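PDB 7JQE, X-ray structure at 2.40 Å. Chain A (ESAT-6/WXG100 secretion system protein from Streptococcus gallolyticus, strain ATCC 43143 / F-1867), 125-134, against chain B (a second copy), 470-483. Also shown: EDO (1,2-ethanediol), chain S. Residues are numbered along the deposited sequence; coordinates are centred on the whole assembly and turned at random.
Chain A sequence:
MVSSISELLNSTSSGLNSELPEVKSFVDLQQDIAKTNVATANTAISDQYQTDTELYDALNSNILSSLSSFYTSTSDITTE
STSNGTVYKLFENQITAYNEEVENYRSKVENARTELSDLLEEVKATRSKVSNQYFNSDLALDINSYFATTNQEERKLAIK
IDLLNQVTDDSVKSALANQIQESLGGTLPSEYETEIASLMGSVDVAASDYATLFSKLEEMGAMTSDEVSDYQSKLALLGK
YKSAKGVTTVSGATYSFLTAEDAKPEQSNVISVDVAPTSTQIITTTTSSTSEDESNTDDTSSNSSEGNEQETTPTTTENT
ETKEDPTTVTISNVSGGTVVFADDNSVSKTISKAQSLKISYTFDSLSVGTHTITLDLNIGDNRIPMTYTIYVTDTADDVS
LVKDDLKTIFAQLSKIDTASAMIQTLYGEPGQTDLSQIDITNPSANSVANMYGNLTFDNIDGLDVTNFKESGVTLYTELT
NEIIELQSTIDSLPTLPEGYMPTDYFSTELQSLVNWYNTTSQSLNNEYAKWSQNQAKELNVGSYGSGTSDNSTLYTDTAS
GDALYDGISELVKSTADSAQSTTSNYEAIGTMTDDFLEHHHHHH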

# COMPACT_ATOMS: atom_id res chain seq x y z
N ALA A 125 -1.06 52.42 24.13
CA ALA A 125 -0.94 51.04 24.60
C ALA A 125 -1.69 50.08 23.69
O ALA A 125 -1.20 48.98 23.40
N THR A 126 -2.89 50.47 23.23
CA THR A 126 -3.63 49.60 22.32
C THR A 126 -2.97 49.53 20.95
O THR A 126 -3.02 48.49 20.29
N ARG A 127 -2.35 50.63 20.51
CA ARG A 127 -1.59 50.58 19.27
C ARG A 127 -0.44 49.60 19.39
O ARG A 127 -0.07 48.93 18.41
N SER A 128 0.14 49.48 20.59
CA SER A 128 1.19 48.49 20.81
C SER A 128 0.66 47.07 20.68
O SER A 128 1.26 46.23 20.01
N LYS A 129 -0.48 46.78 21.32
CA LYS A 129 -1.06 45.45 21.22
C LYS A 129 -1.42 45.11 19.78
O LYS A 129 -1.29 43.95 19.36
N VAL A 130 -1.87 46.10 19.00
CA VAL A 130 -2.15 45.84 17.59
C VAL A 130 -0.87 45.47 16.86
O VAL A 130 -0.87 44.59 15.98
N SER A 131 0.25 46.12 17.21
CA SER A 131 1.51 45.84 16.53
C SER A 131 2.02 44.44 16.85
O SER A 131 2.59 43.76 15.98
N ASN A 132 1.83 43.98 18.09
CA ASN A 132 2.27 42.64 18.46
C ASN A 132 1.45 41.57 17.76
O ASN A 132 1.99 40.54 17.35
N GLN A 133 0.14 41.79 17.61
CA GLN A 133 -0.72 40.80 16.97
C GLN A 133 -0.30 40.55 15.53
O GLN A 133 -0.17 39.40 15.09
N TYR A 134 -0.10 41.63 14.76
CA TYR A 134 0.06 41.53 13.32
C TYR A 134 1.51 41.55 12.85
O TYR A 134 1.83 40.93 11.83
N GLU B 470 -10.06 36.15 22.80
CA GLU B 470 -9.56 36.97 23.90
C GLU B 470 -8.81 38.19 23.39
O GLU B 470 -8.88 39.27 23.99
N SER B 471 -8.08 38.05 22.28
CA SER B 471 -7.37 39.20 21.72
C SER B 471 -8.36 40.25 21.21
O SER B 471 -8.21 41.44 21.47
N GLY B 472 -9.38 39.80 20.48
CA GLY B 472 -10.37 40.74 19.97
C GLY B 472 -11.13 41.46 21.07
O GLY B 472 -11.36 42.66 20.99
N VAL B 473 -11.51 40.72 22.12
CA VAL B 473 -12.27 41.32 23.21
C VAL B 473 -11.44 42.38 23.92
O VAL B 473 -11.94 43.45 24.28
N THR B 474 -10.15 42.09 24.15
CA THR B 474 -9.28 43.07 24.79
C THR B 474 -9.17 44.33 23.93
O THR B 474 -9.32 45.45 24.43
N LEU B 475 -8.89 44.16 22.64
CA LEU B 475 -8.80 45.31 21.75
C LEU B 475 -10.12 46.06 21.69
O LEU B 475 -10.16 47.29 21.83
N TYR B 476 -11.23 45.34 21.49
CA TYR B 476 -12.53 46.00 21.40
C TYR B 476 -12.88 46.70 22.70
O TYR B 476 -13.39 47.83 22.69
N THR B 477 -12.60 46.06 23.84
CA THR B 477 -12.90 46.67 25.13
C THR B 477 -12.16 48.00 25.29
O THR B 477 -12.75 49.02 25.65
N GLU B 478 -10.85 47.99 25.01
CA GLU B 478 -10.05 49.20 25.20
C GLU B 478 -10.48 50.31 24.25
O GLU B 478 -10.47 51.49 24.62
N LEU B 479 -10.87 49.95 23.02
CA LEU B 479 -11.35 50.97 22.09
C LEU B 479 -12.70 51.52 22.52
O LEU B 479 -12.95 52.73 22.38
N THR B 480 -13.58 50.67 23.04
CA THR B 480 -14.85 51.17 23.55
C THR B 480 -14.63 52.08 24.75
O THR B 480 -15.24 53.15 24.85
N ASN B 481 -13.75 51.68 25.67
CA ASN B 481 -13.45 52.51 26.83
C ASN B 481 -12.87 53.85 26.41
O ASN B 481 -13.14 54.88 27.05
N GLU B 482 -12.06 53.86 25.35
CA GLU B 482 -11.47 55.12 24.88
C GLU B 482 -12.53 56.03 24.28
O GLU B 482 -12.50 57.25 24.49
N ILE B 483 -13.49 55.46 23.55
CA ILE B 483 -14.59 56.26 23.02
C ILE B 483 -15.37 56.92 24.16
O ILE B 483 -15.75 58.09 24.07

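Two helices from two copies of the protein pack side by side and run nearly antiparallel, at 157°. Their axes come within 10.5 Å, and the contact buries 428 Å² in total.

A:Ala125 points sideways and makes no contact. A:Thr126 points toward chain B, in the p rotamer, at the place where the backbones are close: its CA lies 6.7 Å from CA of B:Leu475. Its backbone O is 4.1 Å from CD2 of B:Leu475. The methyl-bearing side chain faces the acidic ends of B:Glu478 and B:Glu482, but it is modelled too tightly there for the distances to carry weight. A:Arg127 points away, and A:Ser128 is out of reach.

A:Lys129 provides the salt bridge. Its CA-to-CB bond points toward chain B. The chain is m at chi1 and t at the next three angles, so it is extended and its amine reaches B:Glu478. NZ donates a short hydrogen bond of 2.5 Å to OE2 of B:Glu478, which is m, then t. The same NZ lies 3.7 Å from CG2 of B:Thr474. Nearer the backbone, CB of A:Lys129 sits 4.0 Å from CD2 of B:Leu475.

A:Val130, rotamer t, points sideways. Its CG2 meets CD2 of B:Leu475 at 3.9 Å, an apolar contact. B:Leu475 also leaves its helix sideways, but its m, t conformation brings its end nearer to chain A. That one methyl therefore lies close to A:Thr126, A:Lys129 and A:Val130.

A:Ser131 and A:Asn132 are out of reach. A:Gln133, m at chi1 and chi2, points toward B:Ser471, which is also m and points back. Their CA atoms are 8.3 Å apart. A 1,2-ethanediol molecule, probably from the crystallisation liquor, lies beside this pair; its O1 hydrogen-bonds OG of B:Ser471 at 3.1 Å. A:Tyr134 stays outside the contact.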

# COMPACT_ATOMS: atom_id res chain seq x y z
CB ALA A 125 -1.46 50.94 26.03
CB THR A 126 -5.08 50.07 22.19
OG1 THR A 126 -5.13 51.21 21.32
CG2 THR A 126 -5.65 50.45 23.54
CB ARG A 127 -1.09 51.98 18.91
CG ARG A 127 -0.49 52.09 17.52
CD ARG A 127 0.14 53.47 17.31
NE ARG A 127 1.26 53.70 18.22
CZ ARG A 127 2.34 54.41 17.91
NH1 ARG A 127 2.45 54.97 16.71
NH2 ARG A 127 3.32 54.56 18.79
CB SER A 128 1.83 48.72 22.18
OG SER A 128 2.94 49.58 22.08
CB LYS A 129 -2.29 45.34 22.12
CG LYS A 129 -1.98 45.50 23.60
CD LYS A 129 -3.21 45.29 24.47
CE LYS A 129 -2.91 45.65 25.92
NZ LYS A 129 -4.05 45.37 26.83
CB VAL A 130 -2.84 47.06 16.95
CG1 VAL A 130 -2.74 47.00 15.44
CG2 VAL A 130 -4.30 47.13 17.38
CB SER A 131 2.55 46.89 16.90
OG SER A 131 3.75 46.72 16.15
CB ASN A 132 2.20 42.47 19.98
CG ASN A 132 3.39 43.08 20.69
OD1 ASN A 132 4.54 42.88 20.30
ND2 ASN A 132 3.12 43.84 21.75
CB GLN A 133 -2.18 41.25 17.04
CG GLN A 133 -2.85 41.05 18.39
CD GLN A 133 -3.32 39.63 18.60
OE1 GLN A 133 -4.30 39.19 18.00
NE2 GLN A 133 -2.63 38.90 19.47
CB TYR A 134 -0.68 42.68 12.62
CG TYR A 134 -2.19 42.61 12.76
CD1 TYR A 134 -2.83 43.16 13.87
CD2 TYR A 134 -2.97 42.01 11.78
CE1 TYR A 134 -4.21 43.11 14.00
CE2 TYR A 134 -4.35 41.96 11.90
CZ TYR A 134 -4.96 42.51 13.01
OH TYR A 134 -6.33 42.45 13.13
CB GLU B 470 -8.66 36.13 24.81
CG GLU B 470 -9.34 35.68 26.10
CD GLU B 470 -8.54 34.63 26.85
OE1 GLU B 470 -8.53 33.47 26.42
OE2 GLU B 470 -7.91 34.97 27.87
CB SER B 471 -6.44 38.75 20.60
OG SER B 471 -5.35 38.01 21.12
CB VAL B 473 -12.76 40.23 24.18
CG1 VAL B 473 -13.32 40.86 25.44
CG2 VAL B 473 -13.81 39.37 23.51
CB THR B 474 -7.90 42.47 25.05
OG1 THR B 474 -8.04 41.31 25.87
CG2 THR B 474 -7.02 43.48 25.76
CB LEU B 475 -8.36 44.87 20.35
CG LEU B 475 -6.90 44.44 20.23
CD1 LEU B 475 -6.59 43.87 18.84
CD2 LEU B 475 -5.97 45.61 20.55
CB TYR B 476 -13.61 44.98 21.02
CG TYR B 476 -14.86 45.62 20.46
CD1 TYR B 476 -14.99 45.86 19.10
CD2 TYR B 476 -15.91 45.98 21.30
CE1 TYR B 476 -16.14 46.46 18.59
CE2 TYR B 476 -17.05 46.58 20.80
CZ TYR B 476 -17.16 46.82 19.45
OH TYR B 476 -18.30 47.41 18.95
CB THR B 477 -12.53 45.72 26.27
OG1 THR B 477 -13.31 44.52 26.16
CG2 THR B 477 -12.82 46.36 27.61
CB GLU B 478 -8.57 48.88 25.03
CG GLU B 478 -8.02 47.97 26.12
CD GLU B 478 -6.56 47.62 25.93
OE1 GLU B 478 -5.99 48.00 24.89
OE2 GLU B 478 -5.99 46.95 26.82
CB LEU B 479 -11.43 50.39 20.68
CG LEU B 479 -10.09 50.04 20.03
CD1 LEU B 479 -10.27 48.99 18.94
CD2 LEU B 479 -9.44 51.30 19.47
CB THR B 480 -15.77 50.01 23.93
OG1 THR B 480 -16.14 49.29 22.75
CG2 THR B 480 -17.03 50.53 24.60
CB ASN B 481 -12.50 51.77 27.77
CG ASN B 481 -12.21 52.56 29.03
OD1 ASN B 481 -13.01 52.57 29.96
ND2 ASN B 481 -11.06 53.22 29.06
CB GLU B 482 -10.36 54.83 23.88
CG GLU B 482 -9.13 54.18 24.50
CD GLU B 482 -8.43 53.20 23.58
OE1 GLU B 482 -8.85 53.07 22.41
OE2 GLU B 482 -7.46 52.55 24.01
CB ILE B 483 -15.51 55.39 22.14
CG1 ILE B 483 -14.72 54.79 20.98
CG2 ILE B 483 -16.68 56.21 21.63
CD1 ILE B 483 -15.53 53.89 20.08
C1 EDO S . -3.25 35.16 21.03
O1 EDO S . -3.72 35.75 19.81
C2 EDO S . -1.77 34.82 20.91
O2 EDO S . -1.02 36.02 20.67